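Local atomic coordinates of synaptic vesicle glycoprotein 2C (Homo sapiens, PDB entry 5JLV), a protein that is a glycoprotein of synaptic vesicles whose luminal domain is known as a receptor for botulinum neurotoxin A. Residues Thr95-Pro99 with Tyr100-Asp104; Ser105-Asn109 with Cys110-His114. All coordinates share one frame; numbering follows the deposited sequence.

Interaction 1: residues Thr95-Pro99 with Tyr100-Asp104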
ATOM      1  N   THR C  95      14.534   0.109 -22.723  1.00 29.29           N
ATOM      2  CA  THR C  95      14.568  -0.750 -23.899  1.00 31.53           C
ATOM      3  C   THR C  95      13.659  -0.181 -24.988  1.00 35.61           C
ATOM      4  O   THR C  95      12.887   0.759 -24.741  1.00 32.36           O
ATOM      5  CB  THR C  95      14.122  -2.191 -23.580  1.00 32.21           C
ATOM      6  OG1 THR C  95      12.691  -2.243 -23.448  1.00 30.36           O
ATOM      7  CG2 THR C  95      14.783  -2.697 -22.297  1.00 32.12           C
ATOM      8  N   ASP C  96      13.748  -0.737 -26.193  1.00 28.84           N
ATOM      9  CA  ASP C  96      12.780  -0.411 -27.225  1.00 30.19           C
ATOM     10  C   ASP C  96      11.710  -1.514 -27.320  1.00 31.67           C
ATOM     11  O   ASP C  96      11.069  -1.684 -28.361  1.00 32.25           O
ATOM     12  CB  ASP C  96      13.474  -0.156 -28.575  1.00 36.41           C
ATOM     13  CG  ASP C  96      14.139  -1.411 -29.159  1.00 36.22           C
ATOM     14  OD1 ASP C  96      14.058  -2.501 -28.544  1.00 34.20           O
ATOM     15  OD2 ASP C  96      14.736  -1.297 -30.247  1.00 42.95           O
ATOM     16  N   PHE C  97      11.510  -2.251 -26.224  1.00 32.44           N
ATOM     17  CA  PHE C  97      10.583  -3.404 -26.232  1.00 33.17           C
ATOM     18  C   PHE C  97       9.106  -2.999 -26.207  1.00 41.61           C
ATOM     19  O   PHE C  97       8.463  -3.036 -25.162  1.00 45.98           O
ATOM     20  CB  PHE C  97      10.863  -4.384 -25.077  1.00 28.23           C
ATOM     21  CG  PHE C  97      12.162  -5.151 -25.206  1.00 28.42           C
ATOM     22  CD1 PHE C  97      12.935  -5.082 -26.359  1.00 32.65           C
ATOM     23  CD2 PHE C  97      12.588  -5.982 -24.170  1.00 32.07           C
ATOM     24  CE1 PHE C  97      14.116  -5.809 -26.467  1.00 37.20           C
ATOM     25  CE2 PHE C  97      13.771  -6.705 -24.276  1.00 30.33           C
ATOM     26  CZ  PHE C  97      14.529  -6.619 -25.419  1.00 32.28           C
ATOM     27  N   GLU C  98       8.577  -2.642 -27.365  1.00 35.90           N
ATOM     28  CA  GLU C  98       7.145  -2.414 -27.535  1.00 33.19           C
ATOM     29  C   GLU C  98       6.362  -3.734 -27.457  1.00 30.87           C
ATOM     30  O   GLU C  98       6.965  -4.816 -27.549  1.00 33.47           O
ATOM     31  CB  GLU C  98       6.894  -1.734 -28.881  1.00 34.68           C
ATOM     32  CG  GLU C  98       7.638  -0.432 -29.071  1.00 34.69           C
ATOM     33  CD  GLU C  98       7.161   0.658 -28.139  1.00 54.36           C
ATOM     34  OE1 GLU C  98       6.030   0.555 -27.606  1.00 55.27           O
ATOM     35  OE2 GLU C  98       7.923   1.631 -27.940  1.00 64.78           O
ATOM     36  N   PRO C  99       5.014  -3.655 -27.297  1.00 30.82           N
ATOM     37  CA  PRO C  99       4.186  -4.863 -27.243  1.00 31.70           C
ATOM     38  C   PRO C  99       4.438  -5.869 -28.389  1.00 32.30           C
ATOM     39  O   PRO C  99       4.365  -7.068 -28.157  1.00 29.90           O
ATOM     40  CB  PRO C  99       2.754  -4.311 -27.309  1.00 27.12           C
ATOM     41  CG  PRO C  99       2.855  -2.991 -26.637  1.00 33.33           C
ATOM     42  CD  PRO C  99       4.211  -2.441 -27.025  1.00 32.37           C
ATOM     43  N   TYR C 100       4.725  -5.384 -29.602  1.00 33.55           N
ATOM     44  CA  TYR C 100       4.915  -6.280 -30.762  1.00 37.00           C
ATOM     45  C   TYR C 100       6.205  -7.140 -30.729  1.00 35.84           C
ATOM     46  O   TYR C 100       6.376  -8.020 -31.557  1.00 32.60           O
ATOM     47  CB  TYR C 100       4.803  -5.518 -32.103  1.00 43.14           C
ATOM     48  CG  TYR C 100       5.767  -4.350 -32.255  1.00 44.26           C
ATOM     49  CD1 TYR C 100       5.328  -3.042 -32.073  1.00 47.30           C
ATOM     50  CD2 TYR C 100       7.124  -4.555 -32.592  1.00 44.89           C
ATOM     51  CE1 TYR C 100       6.198  -1.969 -32.205  1.00 48.07           C
ATOM     52  CE2 TYR C 100       8.005  -3.482 -32.725  1.00 36.62           C
ATOM     53  CZ  TYR C 100       7.533  -2.195 -32.523  1.00 48.19           C
ATOM     54  OH  TYR C 100       8.371  -1.115 -32.650  1.00 58.50           O
ATOM     55  N   LYS C 101       7.100  -6.880 -29.777  1.00 30.04           N
ATOM     56  CA  LYS C 101       8.275  -7.749 -29.553  1.00 30.28           C
ATOM     57  C   LYS C 101       7.903  -9.096 -28.930  1.00 31.71           C
ATOM     58  O   LYS C 101       8.703 -10.034 -28.913  1.00 31.43           O
ATOM     59  CB  LYS C 101       9.283  -7.053 -28.648  1.00 38.90           C
ATOM     60  CG  LYS C 101       9.700  -5.670 -29.122  1.00 47.61           C
ATOM     61  CD  LYS C 101      10.761  -5.741 -30.193  1.00 37.25           C
ATOM     62  CE  LYS C 101      10.981  -4.364 -30.778  1.00 37.70           C
ATOM     63  NZ  LYS C 101      12.129  -4.331 -31.709  1.00 39.26           N
ATOM     64  N   PHE C 102       6.689  -9.177 -28.410  1.00 33.80           N
ATOM     65  CA  PHE C 102       6.244 -10.335 -27.649  1.00 31.72           C
ATOM     66  C   PHE C 102       5.069 -11.012 -28.347  1.00 36.77           C
ATOM     67  O   PHE C 102       4.130 -10.349 -28.787  1.00 40.79           O
ATOM     68  CB  PHE C 102       5.862  -9.904 -26.225  1.00 30.77           C
ATOM     69  CG  PHE C 102       6.930  -9.108 -25.530  1.00 25.40           C
ATOM     70  CD1 PHE C 102       6.898  -7.717 -25.534  1.00 28.66           C
ATOM     71  CD2 PHE C 102       7.983  -9.747 -24.888  1.00 29.11           C
ATOM     72  CE1 PHE C 102       7.898  -6.976 -24.907  1.00 29.47           C
ATOM     73  CE2 PHE C 102       8.986  -9.018 -24.262  1.00 28.65           C
ATOM     74  CZ  PHE C 102       8.939  -7.628 -24.264  1.00 29.67           C
ATOM     75  N   ILE C 103       5.133 -12.331 -28.477  1.00 32.78           N
ATOM     76  CA  ILE C 103       4.021 -13.089 -29.025  1.00 35.16           C
ATOM     77  C   ILE C 103       3.647 -14.130 -28.004  1.00 30.54           C
ATOM     78  O   ILE C 103       4.484 -14.952 -27.638  1.00 37.04           O
ATOM     79  CB  ILE C 103       4.384 -13.797 -30.346  1.00 38.22           C
ATOM     80  CG1 ILE C 103       4.882 -12.790 -31.394  1.00 33.16           C
ATOM     81  CG2 ILE C 103       3.198 -14.607 -30.859  1.00 38.06           C
ATOM     82  CD1 ILE C 103       5.411 -13.429 -32.666  1.00 39.49           C
ATOM     83  N   ASP C 104       2.403 -14.076 -27.531  1.00 32.70           N
ATOM     84  CA  ASP C 104       1.879 -15.045 -26.557  1.00 36.68           C
ATOM     85  C   ASP C 104       2.797 -15.178 -25.338  1.00 36.62           C
ATOM     86  O   ASP C 104       3.077 -16.284 -24.872  1.00 41.44           O
ATOM     87  CB  ASP C 104       1.654 -16.417 -27.216  1.00 42.02           C
ATOM     88  CG  ASP C 104       0.581 -16.380 -28.298  1.00 55.37           C
ATOM     89  OD1 ASP C 104      -0.460 -15.718 -28.092  1.00 62.23           O
ATOM     90  OD2 ASP C 104       0.771 -17.024 -29.352  1.00 61.42           O
TER
HETATM   91  O   HOH W   1      12.777  -1.445 -32.460  1.00 54.05           O
HETATM   92  O   HOH W   2      10.709  -1.148 -30.972  1.00 67.66           O
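Lys101 folds back over the preceding turn and meets Glu98, Phe97 and Asp96 in succession. Its CB lies beside Glu98 O, and CG packs on Phe97 CA and lies 3.3 Å from Glu98 O. A bend at chi2 (-81°) then swings the chain back along the backbone, bringing CE to 3.6 Å from Asp96 O. At the tip, NZ stays 4.1 Å from Asp96 OD1, too far for a salt bridge, but a water joins NZ to Asp96 OD2, and Ser77 OG bonds both Asp96 OD1 and Lys101 NZ. The short 3-10 turn beneath is closed by Lys101 N to Glu98 O (3.0 Å) and Phe102 N to Pro99 O (3.1 Å). Outside it, Glu98 CB sits over one face of the Tyr100 ring, 3.8 Å from its centroid, a CH-pi contact. A second water, 2.7 Å from Asp96 O, also bonds Tyr100 OH. Inside it, Phe102 turns its edge to the face of Phe97 in an offset T-shaped pair, planes at 87°. Phe97 and Phe102 both pack against Phe82 in the interior, while strand 102-103 lies parallel to strand 81-83 at the edge of a four-stranded parallel sheet.

Interaction 2: residues Ser105-Asn109 with Cys110-His114. With NAG (2-acetamido-2-deoxy-beta-D-glucopyranose), chain E.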
ATOM      1  N   SER C 105       3.276 -14.046 -24.841  1.00 27.82           N
ATOM      2  CA  SER C 105       4.171 -14.042 -23.704  1.00 27.70           C
ATOM      3  C   SER C 105       3.490 -13.570 -22.430  1.00 30.41           C
ATOM      4  O   SER C 105       2.457 -12.925 -22.469  1.00 34.08           O
ATOM      5  CB  SER C 105       5.423 -13.209 -23.993  1.00 32.66           C
ATOM      6  OG  SER C 105       6.305 -13.950 -24.808  1.00 30.55           O
ATOM      7  N   GLU C 106       4.100 -13.899 -21.307  1.00 27.91           N
ATOM      8  CA  GLU C 106       3.496 -13.726 -20.022  1.00 38.89           C
ATOM      9  C   GLU C 106       4.461 -12.932 -19.126  1.00 35.27           C
ATOM     10  O   GLU C 106       5.674 -13.222 -19.095  1.00 24.92           O
ATOM     11  CB  GLU C 106       3.218 -15.117 -19.448  1.00 47.47           C
ATOM     12  CG  GLU C 106       2.850 -15.143 -17.986  1.00 59.30           C
ATOM     13  CD  GLU C 106       1.370 -14.954 -17.753  1.00 69.68           C
ATOM     14  OE1 GLU C 106       0.563 -15.325 -18.636  1.00 67.79           O
ATOM     15  OE2 GLU C 106       1.018 -14.449 -16.670  1.00 76.48           O
ATOM     16  N   PHE C 107       3.933 -11.929 -18.425  1.00 25.00           N
ATOM     17  CA  PHE C 107       4.730 -11.129 -17.489  1.00 23.34           C
ATOM     18  C   PHE C 107       4.172 -11.266 -16.079  1.00 27.97           C
ATOM     19  O   PHE C 107       2.970 -11.153 -15.883  1.00 28.60           O
ATOM     20  CB  PHE C 107       4.730  -9.644 -17.893  1.00 29.70           C
ATOM     21  CG  PHE C 107       5.308  -9.384 -19.247  1.00 29.80           C
ATOM     22  CD1 PHE C 107       6.672  -9.096 -19.396  1.00 28.36           C
ATOM     23  CD2 PHE C 107       4.495  -9.408 -20.384  1.00 32.58           C
ATOM     24  CE1 PHE C 107       7.212  -8.857 -20.655  1.00 29.30           C
ATOM     25  CE2 PHE C 107       5.035  -9.171 -21.647  1.00 38.36           C
ATOM     26  CZ  PHE C 107       6.394  -8.900 -21.783  1.00 26.95           C
ATOM     27  N   LYS C 108       5.060 -11.495 -15.110  1.00 24.24           N
ATOM     28  CA  LYS C 108       4.696 -11.670 -13.694  1.00 31.58           C
ATOM     29  C   LYS C 108       5.588 -10.756 -12.849  1.00 28.10           C
ATOM     30  O   LYS C 108       6.796 -10.985 -12.757  1.00 28.93           O
ATOM     31  CB  LYS C 108       4.914 -13.123 -13.241  1.00 28.96           C
ATOM     32  CG  LYS C 108       4.451 -14.189 -14.215  1.00 36.74           C
ATOM     33  CD  LYS C 108       3.151 -14.818 -13.774  1.00 50.55           C
ATOM     34  CE  LYS C 108       2.797 -16.023 -14.631  1.00 58.65           C
ATOM     35  NZ  LYS C 108       3.281 -17.323 -14.085  1.00 61.75           N
ATOM     36  N   ASN C 109       4.995  -9.715 -12.259  1.00 23.85           N
ATOM     37  CA  ASN C 109       5.737  -8.757 -11.423  1.00 23.23           C
ATOM     38  C   ASN C 109       6.907  -8.115 -12.165  1.00 24.48           C
ATOM     39  O   ASN C 109       8.018  -8.033 -11.631  1.00 23.66           O
ATOM     40  CB  ASN C 109       6.304  -9.417 -10.155  1.00 21.09           C
ATOM     41  CG  ASN C 109       5.260 -10.113  -9.307  1.00 30.86           C
ATOM     42  OD1 ASN C 109       4.073  -9.770  -9.301  1.00 28.74           O
ATOM     43  ND2 ASN C 109       5.727 -11.103  -8.552  1.00 44.83           N
ATOM     44  N   CYS C 110       6.655  -7.661 -13.385  1.00 23.38           N
ATOM     45  CA  CYS C 110       7.702  -7.087 -14.179  1.00 26.89           C
ATOM     46  C   CYS C 110       7.601  -5.571 -14.188  1.00 29.89           C
ATOM     47  O   CYS C 110       6.495  -4.996 -14.168  1.00 31.55           O
ATOM     48  CB  CYS C 110       7.682  -7.654 -15.602  1.00 23.24           C
ATOM     49  SG  CYS C 110       8.228  -9.378 -15.674  1.00 25.64           S
ATOM     50  N   SER C 111       8.759  -4.929 -14.225  1.00 25.72           N
ATOM     51  CA  SER C 111       8.834  -3.473 -14.244  1.00 24.69           C
ATOM     52  C   SER C 111       9.293  -2.955 -15.608  1.00 25.65           C
ATOM     53  O   SER C 111      10.237  -3.501 -16.214  1.00 27.49           O
ATOM     54  CB  SER C 111       9.779  -2.979 -13.145  1.00 32.31           C
ATOM     55  OG  SER C 111       9.359  -3.419 -11.865  1.00 33.25           O
ATOM     56  N   PHE C 112       8.632  -1.899 -16.072  1.00 25.54           N
ATOM     57  CA  PHE C 112       8.972  -1.240 -17.331  1.00 29.53           C
ATOM     58  C   PHE C 112       9.272   0.236 -17.103  1.00 27.69           C
ATOM     59  O   PHE C 112       8.374   0.995 -16.728  1.00 28.10           O
ATOM     60  CB  PHE C 112       7.816  -1.367 -18.327  1.00 26.05           C
ATOM     61  CG  PHE C 112       7.711  -2.719 -18.953  1.00 33.19           C
ATOM     62  CD1 PHE C 112       7.015  -3.740 -18.320  1.00 41.65           C
ATOM     63  CD2 PHE C 112       8.313  -2.975 -20.170  1.00 36.80           C
ATOM     64  CE1 PHE C 112       6.926  -4.998 -18.899  1.00 35.42           C
ATOM     65  CE2 PHE C 112       8.228  -4.224 -20.755  1.00 47.52           C
ATOM     66  CZ  PHE C 112       7.525  -5.237 -20.116  1.00 40.41           C
ATOM     67  N   PHE C 113      10.528   0.634 -17.312  1.00 24.01           N
ATOM     68  CA  PHE C 113      10.921   2.062 -17.255  1.00 24.89           C
ATOM     69  C   PHE C 113      11.440   2.563 -18.596  1.00 32.88           C
ATOM     70  O   PHE C 113      12.153   1.849 -19.296  1.00 30.75           O
ATOM     71  CB  PHE C 113      12.026   2.315 -16.217  1.00 37.08           C
ATOM     72  CG  PHE C 113      11.867   1.553 -14.938  1.00 38.02           C
ATOM     73  CD1 PHE C 113      10.684   1.628 -14.197  1.00 37.24           C
ATOM     74  CD2 PHE C 113      12.919   0.784 -14.447  1.00 38.40           C
ATOM     75  CE1 PHE C 113      10.551   0.922 -13.007  1.00 34.53           C
ATOM     76  CE2 PHE C 113      12.793   0.083 -13.253  1.00 39.37           C
ATOM     77  CZ  PHE C 113      11.612   0.157 -12.531  1.00 36.65           C
ATOM     78  N   HIS C 114      11.121   3.808 -18.931  1.00 28.75           N
ATOM     79  CA  HIS C 114      11.644   4.425 -20.153  1.00 35.91           C
ATOM     80  C   HIS C 114      11.729   5.940 -19.984  1.00 47.67           C
ATOM     81  O   HIS C 114      10.841   6.550 -19.384  1.00 51.98           O
ATOM     82  CB  HIS C 114      10.755   4.056 -21.353  1.00 44.90           C
ATOM     83  CG  HIS C 114      11.429   4.206 -22.684  1.00 54.16           C
ATOM     84  ND1 HIS C 114      11.602   5.431 -23.301  1.00 51.18           N
ATOM     85  CD2 HIS C 114      11.948   3.283 -23.531  1.00 52.03           C
ATOM     86  CE1 HIS C 114      12.220   5.257 -24.458  1.00 56.14           C
ATOM     87  NE2 HIS C 114      12.441   3.964 -24.622  1.00 53.66           N
TER
HETATM   88  C1  NAG E   1       4.946 -11.880  -7.602  1.00 34.88           C
HETATM   89  C2  NAG E   1       5.371 -13.344  -7.575  1.00 37.27           C
HETATM   90  C3  NAG E   1       4.676 -14.093  -6.444  1.00 40.07           C
HETATM   91  C4  NAG E   1       4.802 -13.335  -5.128  1.00 40.20           C
HETATM   92  C5  NAG E   1       4.411 -11.872  -5.302  1.00 33.80           C
HETATM   93  C6  NAG E   1       4.608 -11.096  -4.005  1.00 30.34           C
HETATM   94  C7  NAG E   1       5.946 -14.759  -9.460  1.00 46.55           C
HETATM   95  C8  NAG E   1       5.437 -15.478 -10.674  1.00 43.39           C
HETATM   96  N2  NAG E   1       5.067 -13.972  -8.846  1.00 41.32           N
HETATM   97  O3  NAG E   1       5.261 -15.393  -6.303  1.00 37.72           O
HETATM   98  O4  NAG E   1       3.956 -13.941  -4.144  1.00 36.38           O
HETATM   99  O5  NAG E   1       5.204 -11.287  -6.331  1.00 32.95           O
HETATM  100  O6  NAG E   1       5.893 -11.407  -3.454  1.00 34.88           O
HETATM  101  O7  NAG E   1       7.092 -14.887  -9.061  1.00 46.35           O
HETATM  102  O   HOH W   3       8.901  -5.736 -10.587  1.00 25.04           O
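Phe112 presents its ring edge to the face of Phe107 in an offset T-shaped pair, with centroids 5.5 Å apart and planes at 68°. Its leading atom is CZ, which comes within 3.7 Å of Phe107 CE1. For Phe107, CG anti to the carbonyl carbon (chi1 -61°) holds the ring on the inner side of the bend, where it meets Phe112. Cys110 meets Phe107 from another side: its SG lies near the plane of the Phe107 ring, 4.0 Å from CD1, a sulfur-aromatic contact at the edge. The chain turns the corner at Asn109, whose left-handed helical backbone conformation sets strand 110-113 at 97° to strand 106-108.

On the outer side the same corner carries an N-linked glycan, as expected of the Asn-Cys-Ser sequon. Asn109 ND2 is bonded to C1 of the N-acetylglucosamine (1.5 Å), and a fucose also touches this residue. The acetyl methyl C8 of the N-acetylglucosamine rests against Lys108 CB at 3.5 Å, so that the aliphatic start of the lysine packs on the acetyl group. A water donating to both Asn109 O (2.7 Å) and Ser111 OG spans the turn. Asn109 OD1 accepts a hydrogen bond from an aromatic side chain of another protein chain.

Strand 106-108 runs parallel to strand 86-88 and strand 110-113 parallel to strand 91-93, with Phe107 stacked on Phe87 and Phe112 on Phe92. This layering of phenylalanines, one coil on the next along the inside of each face, is that of a pentapeptide-repeat, four-sided beta-helix. Cys110, Ser111 and Phe112 of strand 110-113 also pair in an antiparallel ladder with a strand of another protein, which continues the sheet across the interface.

From the N-terminal side, the chain leaves strand 91-93, makes the turn of interaction 1, and enters strand 102-103. It then passes through Ser105 into strand 106-108 and the glycosylated corner of interaction 2. Neither contact closes a long loop: interaction 1 closes the turn into strand 102-103, interaction 2 the corner between strands 106-108 and 110-113, in series without nesting or crossing. Inside the coil they meet directly: Phe102 CE2 packs on Phe107 CZ at 3.6 Å, joining the two aromatic clusters into one interior core. The end of the coil also returns to its start, His114 CD2 lying by Thr95 O. Together they form the last turn of the beta-helix, laid on strands 76-78, 81-83, 86-88 and 91-93.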